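Side-chain contacts in chitin oligosaccharide binding protein NagB2 (Paenibacillus sp. FPU-7, PDB 7EHU), which binds short chitin oligosaccharides such as N,N'-diacetylchitobiose and N,N',N''-triacetylchitotriose, probably as the extracellular solute-binding component of a bacterial sugar uptake system: residues N154-L157 / F158-G162; H323-D326 / A327-K330. All coordinates share one frame; numbering follows the deposited sequence.

In the fold
Interactions 1 and 2 sit on opposite sides of the centre of a periplasmic-binding-protein fold, with their own centres about 56 Å apart and nearest atoms about 45 Å apart. Each marks a strand-to-helix passage: 154-162 spans the short helix 155-160 directly behind strand 138-154, while 323-330 leads from the loop after strand 309-320 into helix 326-339. The two strands pair antiparallel in one mixed sheet, but the contacts themselves do not touch. Their centres lie about 27 and 30 Å from the chain's centre, whereas the bound glycan occupies a pocket in the middle of the molecule. Interaction 1 takes in a whole short helix with both its ends, interaction 2 the start of a longer one.

Interaction 1: N154-L157 / F158-G162; sequences NTKL and FADAG
Lys156 reaches one turn along the helix to Asp160, and the two side chains cross at a slant. With its CG anti to the backbone N (chi1 -171°), the lysine bends at chi2, which carries the chain forward alongside the helix and brings NZ to the Asp160 carboxylate. NZ forms a salt bridge with Asp160, 2.7 Å from OD2, and meets the syn lone pair of that oxygen. Leu157 passes the same carboxylate more loosely, its CD2 lying 3.7 Å from Asp160 OD2.

Phe158 points elsewhere: its ring meets that of Tyr153, with planes about 45° apart, and its side chain packs on Leu180 of helix 170-182. Its backbone N donates to Asn154 O at 3.0 Å.

At the start of the helix Asn154 OD1 takes two backbone N-H groups. The bond from Leu157 N is 2.9 Å long and nearly straight, although the donor stands above the amide plane; that from Lys156 N to the same oxygen is weak. At the other end Gly162, with positive phi, sends its N to Ala159 O at 2.9 Å, while Ile163 N turns back to Phe158 O. The short helix thus runs from an asparagine N-cap to a Schellman motif.

Interaction 2: H323-D326 / A327-K330; sequences HLND and AEKK
Asn325 and Glu328 hold each other by a reciprocal pair of bonds. The Asn325 side chain accepts from the helix backbone, Glu328 N to Asn325 OD1 at 2.8 Å, in a bond that is close to linear and lies nearly along the C=O axis. In return the Glu328 carboxylate accepts from the Asn325 backbone: Asn325 N to Glu328 OE1 is also 2.8 Å, at an N-H...O angle of 164°, and it uses the anti lone pair of OE1. The other carboxylate oxygen, OE2, is taken by Gln92 NE2, so both oxygens are engaged and the group's rotation is fixed.

Asn325 has its CG between the backbone N and the carbonyl carbon (chi1 62°), which brings the amide forward so that OD1 faces Glu328 N. There the two side chains cross at about a right angle, with amide and carboxylate planes 34° apart and Asn325 OD1 3.3 Å from Glu328 CG. Were Glu328 cut back to an alanine, Asn325 N and Gln92 NE2 would probably lose their acceptors and the N-cap backbone would be held less firmly.

The first backbone bonds of the helix follow: Lys329 N to Asn325 O at 2.9 Å and Lys330 N to Asp326 O.

Further out, Leu324 packs obliquely against the stem of Glu328, its CD2 3.9 Å from Glu328 CB, and also rests on Gln92 and Leu112. Lys329 bends at chi3, leaving its CE 4.1 Å from Leu324 CB. Before them His323 turns away, its NE2 hydrogen-bonded to His110 ND1. Together Asn325 and Glu328 make a classic capping box, with Leu324 packed beside it, at the N-terminus of helix 326-339.

Interaction 1: N154-L157 / F158-G162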
ATOM      1  N   ASN A 154      15.282  -4.467 -12.769  1.00  8.92           N
ATOM      2  CA  ASN A 154      16.737  -4.462 -12.830  1.00  9.11           C
ATOM      3  C   ASN A 154      17.168  -4.248 -14.275  1.00  9.41           C
ATOM      4  O   ASN A 154      16.966  -5.114 -15.128  1.00 10.07           O
ATOM      5  CB  ASN A 154      17.235  -5.769 -12.239  1.00  9.55           C
ATOM      6  CG  ASN A 154      18.728  -5.830 -12.125  1.00  9.17           C
ATOM      7  OD1 ASN A 154      19.455  -5.369 -13.009  1.00 10.63           O
ATOM      8  ND2 ASN A 154      19.201  -6.342 -11.002  1.00 10.60           N
ATOM      9  N   THR A 155      17.740  -3.079 -14.537  1.00 10.45           N
ATOM     10  CA  THR A 155      18.103  -2.725 -15.899  1.00 10.79           C
ATOM     11  C   THR A 155      19.272  -3.566 -16.392  1.00 12.09           C
ATOM     12  O   THR A 155      19.402  -3.787 -17.602  1.00 13.28           O
ATOM     13  CB  THR A 155      18.450  -1.231 -15.983  1.00 11.02           C
ATOM     14  OG1 THR A 155      19.388  -0.873 -14.950  1.00 11.03           O
ATOM     15  CG2 THR A 155      17.208  -0.370 -15.833  1.00 12.85           C
ATOM     16  N   LYS A 156      20.123  -4.038 -15.477  1.00 12.77           N
ATOM     17  CA  LYS A 156      21.234  -4.918 -15.845  1.00 14.07           C
ATOM     18  C   LYS A 156      20.729  -6.295 -16.247  1.00 12.13           C
ATOM     19  O   LYS A 156      21.130  -6.831 -17.279  1.00 12.74           O
ATOM     20  CB  LYS A 156      22.184  -5.031 -14.647  1.00 17.57           C
ATOM     21  CG  LYS A 156      23.531  -5.712 -14.807  1.00 22.90           C
ATOM     22  CD  LYS A 156      23.277  -7.170 -14.527  1.00 26.22           C
ATOM     23  CE  LYS A 156      24.496  -8.030 -14.355  1.00 25.91           C
ATOM     24  NZ  LYS A 156      24.123  -9.496 -14.165  1.00 20.63           N
ATOM     25  N   LEU A 157      19.858  -6.896 -15.431  1.00 11.29           N
ATOM     26  CA  LEU A 157      19.342  -8.213 -15.776  1.00 11.30           C
ATOM     27  C   LEU A 157      18.512  -8.155 -17.048  1.00 11.68           C
ATOM     28  O   LEU A 157      18.561  -9.074 -17.869  1.00 12.81           O
ATOM     29  CB  LEU A 157      18.520  -8.776 -14.619  1.00 10.93           C
ATOM     30  CG  LEU A 157      19.295  -9.145 -13.358  1.00 11.62           C
ATOM     31  CD1 LEU A 157      18.324  -9.540 -12.258  1.00 12.13           C
ATOM     32  CD2 LEU A 157      20.319 -10.263 -13.597  1.00 12.38           C
ATOM     33  N   PHE A 158      17.725  -7.089 -17.232  1.00 11.70           N
ATOM     34  CA  PHE A 158      16.999  -6.939 -18.488  1.00 12.09           C
ATOM     35  C   PHE A 158      17.970  -6.931 -19.667  1.00 12.74           C
ATOM     36  O   PHE A 158      17.774  -7.651 -20.645  1.00 13.70           O
ATOM     37  CB  PHE A 158      16.139  -5.659 -18.484  1.00 11.76           C
ATOM     38  CG  PHE A 158      14.721  -5.846 -17.974  1.00 11.90           C
ATOM     39  CD1 PHE A 158      14.458  -6.585 -16.827  1.00 11.86           C
ATOM     40  CD2 PHE A 158      13.647  -5.252 -18.624  1.00 13.28           C
ATOM     41  CE1 PHE A 158      13.161  -6.719 -16.338  1.00 12.50           C
ATOM     42  CE2 PHE A 158      12.348  -5.399 -18.148  1.00 12.95           C
ATOM     43  CZ  PHE A 158      12.108  -6.153 -17.014  1.00 12.44           C
ATOM     44  N   ALA A 159      19.031  -6.120 -19.578  1.00 12.83           N
ATOM     45  CA  ALA A 159      20.041  -6.086 -20.642  1.00 13.68           C
ATOM     46  C   ALA A 159      20.699  -7.449 -20.843  1.00 14.22           C
ATOM     47  O   ALA A 159      20.954  -7.857 -21.985  1.00 15.14           O
ATOM     48  CB  ALA A 159      21.096  -5.018 -20.343  1.00 14.21           C
ATOM     49  N   ASP A 160      20.956  -8.183 -19.748  1.00 14.38           N
ATOM     50  CA  ASP A 160      21.518  -9.523 -19.891  1.00 15.22           C
ATOM     51  C   ASP A 160      20.639 -10.401 -20.775  1.00 15.33           C
ATOM     52  O   ASP A 160      21.146 -11.271 -21.495  1.00 17.04           O
ATOM     53  CB  ASP A 160      21.663 -10.195 -18.522  1.00 15.70           C
ATOM     54  CG  ASP A 160      22.739  -9.569 -17.640  1.00 16.10           C
ATOM     55  OD1 ASP A 160      23.645  -8.885 -18.153  1.00 16.52           O
ATOM     56  OD2 ASP A 160      22.697  -9.812 -16.414  1.00 17.28           O
ATOM     57  N   ALA A 161      19.323 -10.206 -20.714  1.00 14.75           N
ATOM     58  CA  ALA A 161      18.363 -10.993 -21.474  1.00 15.64           C
ATOM     59  C   ALA A 161      18.006 -10.355 -22.807  1.00 16.58           C
ATOM     60  O   ALA A 161      17.092 -10.836 -23.483  1.00 17.75           O
ATOM     61  CB  ALA A 161      17.087 -11.216 -20.649  1.00 15.97           C
ATOM     62  N   GLY A 162      18.693  -9.287 -23.193  1.00 15.69           N
ATOM     63  CA  GLY A 162      18.454  -8.663 -24.472  1.00 16.22           C
ATOM     64  C   GLY A 162      17.307  -7.679 -24.518  1.00 17.10           C
ATOM     65  O   GLY A 162      16.903  -7.277 -25.615  1.00 18.47           O
TER

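Interaction 2: H323-D326 / A327-K330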
ATOM      1  N   HIS A 323     -12.706   8.562  21.596  1.00 11.90           N
ATOM      2  CA  HIS A 323     -12.908   8.438  23.033  1.00 13.86           C
ATOM      3  C   HIS A 323     -11.724   9.032  23.791  1.00 17.12           C
ATOM      4  O   HIS A 323     -10.945   8.342  24.440  1.00 22.73           O
ATOM      5  CB  HIS A 323     -13.115   6.974  23.369  1.00 15.78           C
ATOM      6  CG  HIS A 323     -14.017   6.279  22.400  1.00 18.30           C
ATOM      7  ND1 HIS A 323     -15.340   6.643  22.216  1.00 19.60           N
ATOM      8  CD2 HIS A 323     -13.784   5.251  21.548  1.00 19.40           C
ATOM      9  CE1 HIS A 323     -15.878   5.854  21.301  1.00 20.54           C
ATOM     10  NE2 HIS A 323     -14.966   4.990  20.898  1.00 20.45           N
ATOM     11  N   LEU A 324     -11.626  10.347  23.728  1.00 14.93           N
ATOM     12  CA  LEU A 324     -10.515  11.099  24.289  1.00 14.50           C
ATOM     13  C   LEU A 324     -11.061  12.125  25.266  1.00 15.10           C
ATOM     14  O   LEU A 324     -12.003  12.852  24.932  1.00 16.66           O
ATOM     15  CB  LEU A 324      -9.754  11.855  23.191  1.00 15.37           C
ATOM     16  CG  LEU A 324      -9.108  11.020  22.090  1.00 15.79           C
ATOM     17  CD1 LEU A 324      -8.637  11.947  20.987  1.00 17.07           C
ATOM     18  CD2 LEU A 324      -7.958  10.178  22.603  1.00 16.44           C
ATOM     19  N   ASN A 325     -10.468  12.201  26.447  1.00 14.41           N
ATOM     20  CA  ASN A 325     -10.780  13.290  27.361  1.00 15.37           C
ATOM     21  C   ASN A 325     -10.050  14.561  26.902  1.00 15.61           C
ATOM     22  O   ASN A 325      -9.310  14.569  25.910  1.00 14.83           O
ATOM     23  CB  ASN A 325     -10.498  12.898  28.812  1.00 16.28           C
ATOM     24  CG  ASN A 325      -9.052  12.574  29.074  1.00 18.02           C
ATOM     25  OD1 ASN A 325      -8.150  13.265  28.575  1.00 17.23           O
ATOM     26  ND2 ASN A 325      -8.813  11.573  29.926  1.00 19.73           N
ATOM     27  N   ASP A 326     -10.265  15.664  27.612  1.00 17.37           N
ATOM     28  CA  ASP A 326      -9.726  16.936  27.148  1.00 19.90           C
ATOM     29  C   ASP A 326      -8.201  16.924  27.119  1.00 18.73           C
ATOM     30  O   ASP A 326      -7.589  17.454  26.185  1.00 18.96           O
ATOM     31  CB  ASP A 326     -10.253  18.085  28.013  1.00 23.87           C
ATOM     32  CG  ASP A 326     -11.724  18.383  27.757  1.00 28.12           C
ATOM     33  OD1 ASP A 326     -12.229  18.040  26.658  1.00 30.35           O
ATOM     34  OD2 ASP A 326     -12.375  18.977  28.642  1.00 30.15           O
ATOM     35  N   ALA A 327      -7.571  16.319  28.123  1.00 17.74           N
ATOM     36  CA  ALA A 327      -6.112  16.276  28.164  1.00 18.11           C
ATOM     37  C   ALA A 327      -5.564  15.426  27.026  1.00 16.45           C
ATOM     38  O   ALA A 327      -4.560  15.783  26.390  1.00 16.89           O
ATOM     39  CB  ALA A 327      -5.645  15.739  29.516  1.00 18.32           C
ATOM     40  N   GLU A 328      -6.207  14.286  26.771  1.00 15.04           N
ATOM     41  CA  GLU A 328      -5.805  13.429  25.663  1.00 14.41           C
ATOM     42  C   GLU A 328      -5.951  14.148  24.333  1.00 13.34           C
ATOM     43  O   GLU A 328      -5.070  14.056  23.471  1.00 13.07           O
ATOM     44  CB  GLU A 328      -6.643  12.150  25.681  1.00 14.64           C
ATOM     45  CG  GLU A 328      -6.328  11.168  26.825  1.00 16.25           C
ATOM     46  CD  GLU A 328      -7.295   9.996  26.856  1.00 17.94           C
ATOM     47  OE1 GLU A 328      -8.498  10.259  26.706  1.00 17.13           O
ATOM     48  OE2 GLU A 328      -6.864   8.822  27.001  1.00 20.21           O
ATOM     49  N   LYS A 329      -7.043  14.881  24.146  1.00 13.68           N
ATOM     50  CA  LYS A 329      -7.257  15.568  22.873  1.00 14.29           C
ATOM     51  C   LYS A 329      -6.238  16.677  22.665  1.00 13.27           C
ATOM     52  O   LYS A 329      -5.771  16.873  21.542  1.00 13.48           O
ATOM     53  CB  LYS A 329      -8.705  16.059  22.762  1.00 17.87           C
ATOM     54  CG  LYS A 329      -9.319  16.751  21.372  1.00 22.42           C
ATOM     55  CD  LYS A 329     -10.689  16.975  22.023  1.00 26.99           C
ATOM     56  CE  LYS A 329     -11.232  15.564  22.150  1.00 29.91           C
ATOM     57  NZ  LYS A 329     -12.636  15.356  22.531  1.00 31.98           N
ATOM     58  N   LYS A 330      -5.822  17.369  23.732  1.00 13.57           N
ATOM     59  CA  LYS A 330      -4.748  18.350  23.597  1.00 14.91           C
ATOM     60  C   LYS A 330      -3.453  17.701  23.119  1.00 13.54           C
ATOM     61  O   LYS A 330      -2.747  18.261  22.272  1.00 14.15           O
ATOM     62  CB  LYS A 330      -4.520  19.042  24.933  1.00 18.77           C
ATOM     63  CG  LYS A 330      -3.527  20.194  24.910  1.00 23.11           C
ATOM     64  CD  LYS A 330      -3.494  20.939  26.250  1.00 27.65           C
ATOM     65  CE  LYS A 330      -4.890  21.006  26.888  1.00 31.74           C
ATOM     66  NZ  LYS A 330      -5.908  21.933  26.301  1.00 34.25           N
TER